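Local coordinates for mandelate racemase/muconate lactonizing enzyme-like protein (Roseovarius sp. TM1035, PDB 3RCY) that probably catalyses a magnesium-dependent reaction of the enolase superfamily that starts with removal of a proton beside a substrate carboxylate, at residues A[124-129]-A[324-329]; A[129-134]-A[311-316]; A[318-323]-A[366-371]; A[335-340]-A[356-361]. All coordinates share one frame; numbering follows the deposited sequence.

Contact 1. Residues A[124-129]-A[324-329]; sequences PRIRAY and HFAASI
Ile126 alone carries this contact from the strand side, laying its branched side chain against the methyl of Ala326 and the methyl and backbone N of Ala327, near the C-terminal end of helix 316-327. Before it, Pro124 packs on Arg176 of a second subunit. At Ile126 the CG1 branch stands beside the backbone N (chi1 -60°) and is continued almost straight to CD1, so this methyl probes deepest: it lies 3.7 Å from Ala327 N and 4.0 Å from Ala327 CB. CD1 also comes within 4.0 Å of Ala326 CB, while the second branch, CG2, flanks the same methyl 4.1 Å from Ala326 CB. Within the two segments Ile126 meets only these alanines, whose small methyls allow a close approach; Cys335 also touches it. Arg127 turns the other way, to a salt bridge with Asp205 and a cation-pi contact with Tyr396 of the second subunit. Farther on, the Tyr129 hydroxyl is hydrogen-bonded to Lys166. An inner strand packed on an outer helix is the layering of the enolase-type (beta/alpha)7beta barrel, here its first strand against the last full-length helix of the ring, 316-327.

Contact 2. Residues A[129-134]-A[311-316]; sequences YTYLYP and HLYAGP
Tyr313 contributes most to this contact, turning its ring from the loop after strand 307-308 toward two tyrosines, Tyr131 and Tyr133, at the end of the first barrel strand. Its CG is anti to the backbone N (chi1 -157°), which swings the ring out of the loop and presents one edge to the other segment. The hydroxyl of Tyr133 meets that edge close to the ring plane, with Tyr133 OH 3.7 Å from Tyr313 CE1; the two side chains cross at a slant, without stacking. Tyr131 makes a looser approach, Tyr131 CE1 standing 4.3 Å from Tyr313 CD1 in an oblique ring-to-ring contact. Tyr131 and Tyr133 also support each other: Tyr131 CB sits 3.5 Å above the plane of the Tyr133 ring, toward its rim, and Trp19 stacks on Tyr133. Just before them Thr130 OG1 donates to Tyr131 O over 2.9 Å, in the carbonyl plane on a lone pair (C=O...donor angle 128°). No hydrogen bond joins the two segments, so the meeting is van der Waals contact between tyrosine side chains. The side chain of Tyr131 comes within about 4 Å of the bound magnesium ion, whose site includes Glu235 and Glu261, and has a cation-pi contact with Lys166. The cluster thus lies at the active-site mouth of the barrel: the end of strand 126-131 and the residues after it supply one wall, the loop leading into helix 316-327 another, and Trp19 reaches in from the loop between strands 4-12 and 24-31 of the antiparallel capping sheet.

Contact 3. Residues A[318-323]-A[366-371]; sequences EWAANV and LGIEVD
Next to Ala320 and Leu366, which pack together here, the one large flat group is the indole of Trp319: Val323 CG2 lies 4.0 Å above one of its faces, toward the rim, and Ile358 also touches the ring. The indole belongs to the side of helix 316-327 that looks at the strands of the (beta/alpha)7beta barrel, whereas Ala320 and Ala321 receive the chain that returns after strand 357-358. That chain settles on the helix through two apolar side chains. Ile368 has CG1 between the backbone N and the carbonyl carbon (chi1 58°), leaving CG2 to touch, 3.8 Å from Ala320 CB. Leu366 lies against the same methyl by its base, with Ala320 CB 4.3 Å from Leu366 CB, and points its CD2 in across the helix. Gly367, at a positive phi of 70°, makes the bend between these two residues. Polar bonds fix the leucine backbone: Leu366 N is held by Asp104 of helix 89-110 and Leu366 O by His324, while its side chain touches Ile100 of the same helix. With CG placed beside its own N (chi1 -70°), Leu366 ends over helix backbone, where CD2 stands 4.0 Å from Ala321 CA and 4.1 Å from Ala320 O.

Contact 4. Residues A[335-340]-A[356-361]; sequences CESIET and GYITPP
Ile358 reaches Cys335 and Ser337 because its CG1 stands beside the backbone N (chi1 -50°) and the chain then runs on nearly extended to CD1 (chi2 152°), carrying this methyl well out from the backbone. On the receiving side, Cys335 and Ser337 are two residues apart on a nearly extended chain and both point toward Ile358, with Glu336 turned the opposite way. CD1 of Ile358 touches both, 4.0 Å from Cys335 CB and 3.9 Å from Ser337 OG. Cys335 carries its SG beside its own N (chi1 -82°), so the sulfur leans aside and the methylene does the touching. Ser337 OG has a weak hydrogen bond from Trp319 NE1, so this buried hydroxyl has a polar partner even though its neighbour across the contact is a methyl. No hydrogen bond crosses between the two segments. The reason lies in the sheet: strands 335-336 and 357-358 pair with opposite edges of strand 126-131, Cys335 bonding to Arg127 and Tyr129, Ile358 to Ile126. Ile358 therefore bridges over Ala128, which it touches together with Ser337. Beyond these strands, Ala326 of helix 316-327 touches Cys335, and Val353 of strand 353-354 flanks both Ile358 and Ser337, so the contact lies between the last barrel strand, 335-336, the added strand 357-358 and helix 316-327.

From the N terminus, strand 126-131 opens both contact 1 and contact 2, which share Tyr129. Contact 2 closes first, at the loop after strand 307-308, and is nested inside the longer loop closed by contact 1 at the end of helix 316-327. Contact 3 opens on that helix before contact 1 has closed, so the two cross; it closes only at 366-371, enclosing contact 4, which joins 335-340 to 356-361. Contacts 1 and 4 follow in series yet meet through backbone bonds of strand 126-131. Together they tie the first barrel strand to helix 316-327 and the loop before it, and that helix and the last barrel strand, 335-336, to the chain that follows the barrel.

Contact 1. Residues A[124-129]-A[324-329]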
# COMPACT_ATOMS: atom_id res chain seq x y z
N PRO A 124 28.98 26.51 -13.21
CA PRO A 124 30.18 27.37 -13.23
C PRO A 124 30.69 27.72 -11.82
O PRO A 124 31.88 27.98 -11.65
CB PRO A 124 29.71 28.63 -13.97
CG PRO A 124 28.49 28.22 -14.73
CD PRO A 124 27.84 27.16 -13.88
N ARG A 125 29.80 27.75 -10.82
CA ARG A 125 30.19 27.90 -9.42
C ARG A 125 29.37 26.95 -8.53
O ARG A 125 28.13 26.88 -8.65
CB ARG A 125 30.06 29.36 -8.94
CG ARG A 125 31.01 30.37 -9.63
CD ARG A 125 31.67 31.35 -8.63
NE ARG A 125 32.79 30.74 -7.93
CZ ARG A 125 33.50 31.32 -6.96
NH1 ARG A 125 34.50 30.66 -6.38
NH2 ARG A 125 33.20 32.55 -6.54
N ILE A 126 30.07 26.22 -7.67
CA ILE A 126 29.46 25.23 -6.81
C ILE A 126 29.33 25.79 -5.39
O ILE A 126 30.31 26.25 -4.80
CB ILE A 126 30.28 23.92 -6.81
CG1 ILE A 126 30.37 23.35 -8.24
CG2 ILE A 126 29.69 22.90 -5.82
CD1 ILE A 126 31.58 22.44 -8.49
N ARG A 127 28.12 25.76 -4.85
CA ARG A 127 27.87 26.20 -3.49
C ARG A 127 28.61 25.31 -2.49
O ARG A 127 28.51 24.08 -2.56
CB ARG A 127 26.37 26.16 -3.21
CG ARG A 127 25.95 26.83 -1.94
CD ARG A 127 24.43 26.83 -1.83
NE ARG A 127 24.00 27.34 -0.53
CZ ARG A 127 22.78 27.22 -0.02
NH1 ARG A 127 21.83 26.59 -0.70
NH2 ARG A 127 22.52 27.73 1.17
N ALA A 128 29.37 25.93 -1.59
CA ALA A 128 30.13 25.19 -0.58
C ALA A 128 29.55 25.40 0.81
O ALA A 128 28.86 26.39 1.07
CB ALA A 128 31.61 25.61 -0.60
N TYR A 129 29.84 24.47 1.71
CA TYR A 129 29.56 24.68 3.13
C TYR A 129 30.66 24.09 4.00
O TYR A 129 31.48 23.30 3.52
CB TYR A 129 28.19 24.10 3.52
CG TYR A 129 28.14 22.60 3.77
CD1 TYR A 129 27.78 21.72 2.75
CD2 TYR A 129 28.39 22.06 5.05
CE1 TYR A 129 27.69 20.36 2.97
CE2 TYR A 129 28.31 20.68 5.28
CZ TYR A 129 27.96 19.84 4.23
OH TYR A 129 27.86 18.49 4.42
N HIS A 324 34.54 17.87 -9.27
CA HIS A 324 34.28 17.47 -10.66
C HIS A 324 32.91 16.81 -10.85
O HIS A 324 32.20 17.08 -11.83
CB HIS A 324 35.41 16.56 -11.16
CG HIS A 324 36.67 17.31 -11.42
ND1 HIS A 324 36.92 17.95 -12.61
CD2 HIS A 324 37.71 17.60 -10.60
CE1 HIS A 324 38.09 18.56 -12.53
NE2 HIS A 324 38.58 18.38 -11.32
N PHE A 325 32.56 15.93 -9.91
CA PHE A 325 31.25 15.30 -9.87
C PHE A 325 30.16 16.37 -9.81
O PHE A 325 29.26 16.40 -10.66
CB PHE A 325 31.17 14.36 -8.66
CG PHE A 325 29.78 13.84 -8.36
CD1 PHE A 325 29.15 12.96 -9.25
CD2 PHE A 325 29.13 14.19 -7.19
CE1 PHE A 325 27.87 12.47 -8.97
CE2 PHE A 325 27.85 13.70 -6.90
CZ PHE A 325 27.22 12.84 -7.80
N ALA A 326 30.27 17.27 -8.83
CA ALA A 326 29.31 18.36 -8.62
C ALA A 326 29.19 19.30 -9.82
O ALA A 326 28.10 19.76 -10.14
CB ALA A 326 29.68 19.15 -7.38
N ALA A 327 30.32 19.59 -10.47
CA ALA A 327 30.34 20.48 -11.64
C ALA A 327 29.47 19.96 -12.79
O ALA A 327 28.97 20.75 -13.60
CB ALA A 327 31.76 20.69 -12.12
N SER A 328 29.28 18.64 -12.83
CA SER A 328 28.67 17.95 -13.98
C SER A 328 27.20 17.56 -13.80
O SER A 328 26.58 17.05 -14.74
CB SER A 328 29.47 16.70 -14.31
OG SER A 328 29.21 15.67 -13.36
N ILE A 329 26.63 17.79 -12.62
CA ILE A 329 25.24 17.37 -12.37
C ILE A 329 24.28 18.55 -12.23
O ILE A 329 24.63 19.58 -11.64
CB ILE A 329 25.12 16.42 -11.15
CG1 ILE A 329 25.55 17.14 -9.86
CG2 ILE A 329 25.94 15.12 -11.41
CD1 ILE A 329 25.20 16.39 -8.58

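Contact 2. Residues A[129-134]-A[311-316]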
# COMPACT_ATOMS: atom_id res chain seq x y z
N TYR A 129 29.84 24.47 1.71
CA TYR A 129 29.56 24.68 3.13
C TYR A 129 30.66 24.09 4.00
O TYR A 129 31.48 23.30 3.52
CB TYR A 129 28.19 24.10 3.52
CG TYR A 129 28.14 22.60 3.77
CD1 TYR A 129 27.78 21.72 2.75
CD2 TYR A 129 28.39 22.06 5.05
CE1 TYR A 129 27.69 20.36 2.97
CE2 TYR A 129 28.31 20.68 5.28
CZ TYR A 129 27.96 19.84 4.23
OH TYR A 129 27.86 18.49 4.42
N THR A 130 30.64 24.42 5.28
CA THR A 130 31.59 23.86 6.22
C THR A 130 30.92 23.57 7.56
O THR A 130 29.88 24.17 7.88
CB THR A 130 32.82 24.81 6.41
OG1 THR A 130 33.75 24.25 7.35
CG2 THR A 130 32.40 26.19 6.88
N TYR A 131 31.48 22.63 8.32
CA TYR A 131 31.21 22.53 9.75
C TYR A 131 31.62 23.83 10.43
O TYR A 131 32.48 24.55 9.93
CB TYR A 131 32.04 21.42 10.39
CG TYR A 131 31.41 20.07 10.52
CD1 TYR A 131 31.98 18.95 9.89
CD2 TYR A 131 30.26 19.88 11.29
CE1 TYR A 131 31.43 17.69 10.01
CE2 TYR A 131 29.69 18.60 11.42
CZ TYR A 131 30.28 17.51 10.77
OH TYR A 131 29.75 16.24 10.87
N LEU A 132 31.01 24.10 11.58
CA LEU A 132 31.49 25.14 12.48
C LEU A 132 32.66 24.59 13.31
O LEU A 132 32.48 23.68 14.12
CB LEU A 132 30.37 25.63 13.39
CG LEU A 132 29.18 26.25 12.66
CD1 LEU A 132 28.07 26.62 13.62
CD2 LEU A 132 29.66 27.47 11.86
N TYR A 133 33.85 25.14 13.08
CA TYR A 133 35.05 24.73 13.81
C TYR A 133 35.43 25.80 14.83
O TYR A 133 35.07 26.97 14.64
CB TYR A 133 36.22 24.49 12.85
CG TYR A 133 36.01 23.33 11.90
CD1 TYR A 133 36.14 22.02 12.35
CD2 TYR A 133 35.68 23.54 10.56
CE1 TYR A 133 35.95 20.94 11.49
CE2 TYR A 133 35.48 22.47 9.68
CZ TYR A 133 35.62 21.17 10.16
OH TYR A 133 35.44 20.09 9.33
N PRO A 134 36.15 25.42 15.91
CA PRO A 134 36.58 26.41 16.89
C PRO A 134 37.41 27.51 16.24
O PRO A 134 38.25 27.23 15.38
CB PRO A 134 37.45 25.60 17.87
CG PRO A 134 37.07 24.19 17.67
CD PRO A 134 36.62 24.06 16.25
N HIS A 311 29.71 14.21 0.45
CA HIS A 311 30.30 14.21 1.78
C HIS A 311 31.79 14.50 1.73
O HIS A 311 32.49 14.04 0.82
CB HIS A 311 30.10 12.82 2.43
CG HIS A 311 30.68 12.71 3.80
ND1 HIS A 311 31.91 12.14 4.05
CD2 HIS A 311 30.20 13.10 5.01
CE1 HIS A 311 32.16 12.16 5.34
NE2 HIS A 311 31.14 12.74 5.95
N LEU A 312 32.28 15.25 2.72
CA LEU A 312 33.72 15.36 2.94
C LEU A 312 34.06 15.39 4.42
O LEU A 312 33.82 16.39 5.11
CB LEU A 312 34.33 16.58 2.23
CG LEU A 312 35.87 16.60 2.37
CD1 LEU A 312 36.55 15.61 1.41
CD2 LEU A 312 36.46 17.99 2.19
N TYR A 313 34.60 14.29 4.93
CA TYR A 313 35.38 14.35 6.16
C TYR A 313 36.64 13.56 5.93
O TYR A 313 36.85 12.49 6.50
CB TYR A 313 34.60 13.89 7.41
CG TYR A 313 35.22 14.49 8.65
CD1 TYR A 313 35.11 15.86 8.90
CD2 TYR A 313 35.96 13.71 9.54
CE1 TYR A 313 35.70 16.44 10.01
CE2 TYR A 313 36.56 14.28 10.67
CZ TYR A 313 36.42 15.65 10.90
OH TYR A 313 37.01 16.24 12.00
N ALA A 314 37.48 14.10 5.05
CA ALA A 314 38.65 13.40 4.54
C ALA A 314 39.53 14.43 3.83
O ALA A 314 39.36 15.64 4.04
CB ALA A 314 38.22 12.30 3.58
N GLY A 315 40.45 13.97 3.00
CA GLY A 315 41.44 14.85 2.39
C GLY A 315 40.97 15.56 1.13
O GLY A 315 39.84 15.36 0.67
N PRO A 316 41.85 16.41 0.56
CA PRO A 316 41.53 17.26 -0.58
C PRO A 316 41.46 16.50 -1.92
O PRO A 316 40.98 17.06 -2.91
CB PRO A 316 42.71 18.24 -0.61
CG PRO A 316 43.85 17.47 0.00
CD PRO A 316 43.21 16.66 1.08

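Contact 3. Residues A[318-323]-A[366-371]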
# COMPACT_ATOMS: atom_id res chain seq x y z
N GLU A 318 39.86 13.39 -2.30
CA GLU A 318 38.44 13.03 -2.38
C GLU A 318 37.60 14.27 -2.66
O GLU A 318 36.63 14.21 -3.42
CB GLU A 318 37.95 12.33 -1.11
CG GLU A 318 36.59 11.67 -1.34
CD GLU A 318 35.85 11.34 -0.07
OE1 GLU A 318 35.77 12.21 0.84
OE2 GLU A 318 35.30 10.23 0.02
N TRP A 319 37.98 15.41 -2.08
CA TRP A 319 37.26 16.65 -2.31
C TRP A 319 37.32 17.09 -3.78
O TRP A 319 36.35 17.60 -4.30
CB TRP A 319 37.80 17.76 -1.41
CG TRP A 319 37.02 19.03 -1.47
CD1 TRP A 319 35.68 19.20 -1.18
CD2 TRP A 319 37.51 20.31 -1.85
NE1 TRP A 319 35.33 20.51 -1.35
CE2 TRP A 319 36.42 21.22 -1.75
CE3 TRP A 319 38.76 20.79 -2.25
CZ2 TRP A 319 36.56 22.58 -2.05
CZ3 TRP A 319 38.89 22.14 -2.56
CH2 TRP A 319 37.80 23.02 -2.45
N ALA A 320 38.47 16.90 -4.43
CA ALA A 320 38.60 17.20 -5.86
C ALA A 320 37.64 16.35 -6.69
O ALA A 320 37.00 16.86 -7.62
CB ALA A 320 40.03 17.03 -6.34
N ALA A 321 37.52 15.07 -6.35
CA ALA A 321 36.54 14.19 -6.98
C ALA A 321 35.13 14.76 -6.82
O ALA A 321 34.37 14.86 -7.79
CB ALA A 321 36.63 12.75 -6.45
N ASN A 322 34.80 15.16 -5.59
CA ASN A 322 33.50 15.79 -5.29
C ASN A 322 33.20 17.00 -6.18
O ASN A 322 32.06 17.19 -6.63
CB ASN A 322 33.45 16.24 -3.82
CG ASN A 322 33.47 15.08 -2.84
OD1 ASN A 322 33.38 13.91 -3.23
ND2 ASN A 322 33.59 15.40 -1.56
N VAL A 323 34.22 17.82 -6.43
CA VAL A 323 34.05 19.05 -7.19
C VAL A 323 33.77 18.77 -8.66
O VAL A 323 32.85 19.35 -9.24
CB VAL A 323 35.26 20.01 -6.99
CG1 VAL A 323 35.22 21.17 -7.98
CG2 VAL A 323 35.28 20.53 -5.55
N LEU A 366 41.94 15.68 -12.48
CA LEU A 366 41.32 16.30 -11.31
C LEU A 366 41.78 17.74 -11.11
O LEU A 366 41.24 18.48 -10.30
CB LEU A 366 41.57 15.47 -10.04
CG LEU A 366 40.85 14.12 -9.92
CD1 LEU A 366 41.38 13.35 -8.70
CD2 LEU A 366 39.32 14.26 -9.84
N GLY A 367 42.79 18.14 -11.88
CA GLY A 367 43.30 19.51 -11.83
C GLY A 367 44.04 19.81 -10.55
O GLY A 367 44.03 20.95 -10.07
N ILE A 368 44.67 18.78 -9.98
CA ILE A 368 45.41 18.92 -8.73
C ILE A 368 46.88 18.55 -8.91
O ILE A 368 47.22 17.74 -9.78
CB ILE A 368 44.78 18.09 -7.58
CG1 ILE A 368 44.71 16.60 -7.93
CG2 ILE A 368 43.37 18.64 -7.24
CD1 ILE A 368 44.19 15.69 -6.79
N GLU A 369 47.74 19.17 -8.10
CA GLU A 369 49.12 18.73 -7.97
C GLU A 369 49.31 18.26 -6.54
O GLU A 369 49.36 19.06 -5.61
CB GLU A 369 50.10 19.86 -8.31
CG GLU A 369 51.49 19.36 -8.68
CD GLU A 369 52.52 20.47 -8.82
OE1 GLU A 369 52.16 21.58 -9.28
OE2 GLU A 369 53.70 20.22 -8.47
N VAL A 370 49.37 16.94 -6.37
CA VAL A 370 49.49 16.37 -5.04
C VAL A 370 50.93 16.50 -4.55
O VAL A 370 51.88 16.12 -5.24
CB VAL A 370 49.01 14.90 -4.99
CG1 VAL A 370 49.26 14.29 -3.62
CG2 VAL A 370 47.53 14.82 -5.33
N ASP A 371 51.08 17.08 -3.36
CA ASP A 371 52.40 17.16 -2.76
C ASP A 371 52.73 15.83 -2.08
O ASP A 371 52.49 15.64 -0.88
CB ASP A 371 52.49 18.33 -1.77
CG ASP A 371 53.92 18.66 -1.41
OD1 ASP A 371 54.78 17.76 -1.44
OD2 ASP A 371 54.19 19.83 -1.11

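Contact 4. Residues A[335-340]-A[356-361]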
# COMPACT_ATOMS: atom_id res chain seq x y z
N CYS A 335 28.57 21.43 -1.74
CA CYS A 335 29.71 20.55 -1.44
C CYS A 335 30.31 20.86 -0.09
O CYS A 335 30.77 21.97 0.16
CB CYS A 335 30.81 20.70 -2.51
SG CYS A 335 30.51 19.73 -3.98
N GLU A 336 30.32 19.85 0.79
CA GLU A 336 31.02 19.93 2.07
C GLU A 336 32.50 20.23 1.81
O GLU A 336 33.09 19.65 0.91
CB GLU A 336 30.87 18.60 2.82
CG GLU A 336 31.26 18.63 4.29
CD GLU A 336 30.69 17.44 5.08
OE1 GLU A 336 30.29 16.43 4.45
OE2 GLU A 336 30.66 17.51 6.33
N SER A 337 33.08 21.12 2.62
CA SER A 337 34.47 21.53 2.46
C SER A 337 35.15 21.72 3.81
O SER A 337 34.51 22.02 4.82
CB SER A 337 34.55 22.83 1.63
OG SER A 337 33.82 22.71 0.41
N ILE A 338 36.47 21.52 3.82
CA ILE A 338 37.27 21.68 5.04
C ILE A 338 38.47 22.56 4.70
O ILE A 338 39.30 22.21 3.84
CB ILE A 338 37.75 20.32 5.61
CG1 ILE A 338 36.57 19.35 5.80
CG2 ILE A 338 38.50 20.54 6.95
CD1 ILE A 338 36.98 17.93 6.23
N GLU A 339 38.55 23.71 5.36
CA GLU A 339 39.62 24.66 5.11
C GLU A 339 40.70 24.54 6.18
O GLU A 339 40.50 25.01 7.30
CB GLU A 339 39.07 26.08 5.05
CG GLU A 339 39.95 27.08 4.33
CD GLU A 339 39.56 28.53 4.62
OE1 GLU A 339 38.46 28.76 5.17
OE2 GLU A 339 40.36 29.44 4.29
N THR A 340 41.82 23.91 5.85
CA THR A 340 42.98 23.85 6.75
C THR A 340 44.25 24.06 5.94
O THR A 340 44.25 23.80 4.73
CB THR A 340 43.10 22.50 7.54
OG1 THR A 340 43.53 21.45 6.66
CG2 THR A 340 41.78 22.11 8.21
N GLY A 356 32.62 31.50 -0.44
CA GLY A 356 31.57 30.51 -0.25
C GLY A 356 31.28 29.60 -1.43
O GLY A 356 30.35 28.80 -1.39
N TYR A 357 32.08 29.72 -2.49
CA TYR A 357 31.85 28.96 -3.72
C TYR A 357 33.13 28.36 -4.29
O TYR A 357 34.22 28.87 -4.05
CB TYR A 357 31.18 29.85 -4.77
CG TYR A 357 29.74 30.18 -4.45
CD1 TYR A 357 29.42 31.28 -3.65
CD2 TYR A 357 28.70 29.41 -4.96
CE1 TYR A 357 28.10 31.59 -3.34
CE2 TYR A 357 27.37 29.71 -4.66
CZ TYR A 357 27.08 30.81 -3.86
OH TYR A 357 25.77 31.12 -3.56
N ILE A 358 32.96 27.28 -5.06
CA ILE A 358 34.07 26.60 -5.72
C ILE A 358 33.92 26.66 -7.24
O ILE A 358 32.90 26.25 -7.78
CB ILE A 358 34.15 25.10 -5.32
CG1 ILE A 358 34.09 24.92 -3.80
CG2 ILE A 358 35.41 24.44 -5.90
CD1 ILE A 358 33.49 23.58 -3.37
N THR A 359 34.96 27.15 -7.91
CA THR A 359 35.02 27.16 -9.36
C THR A 359 35.65 25.85 -9.85
O THR A 359 36.75 25.50 -9.42
CB THR A 359 35.81 28.38 -9.88
OG1 THR A 359 35.15 29.58 -9.45
CG2 THR A 359 35.88 28.39 -11.41
N PRO A 360 34.95 25.11 -10.73
CA PRO A 360 35.53 23.89 -11.31
C PRO A 360 36.86 24.20 -11.99
O PRO A 360 36.94 25.17 -12.75
CB PRO A 360 34.49 23.48 -12.36
CG PRO A 360 33.21 24.05 -11.85
CD PRO A 360 33.57 25.34 -11.20
N PRO A 361 37.90 23.40 -11.70
CA PRO A 361 39.20 23.64 -12.34
C PRO A 361 39.17 23.31 -13.83
O PRO A 361 38.40 22.44 -14.27
CB PRO A 361 40.15 22.70 -11.59
CG PRO A 361 39.30 21.70 -10.92
CD PRO A 361 37.98 22.36 -10.66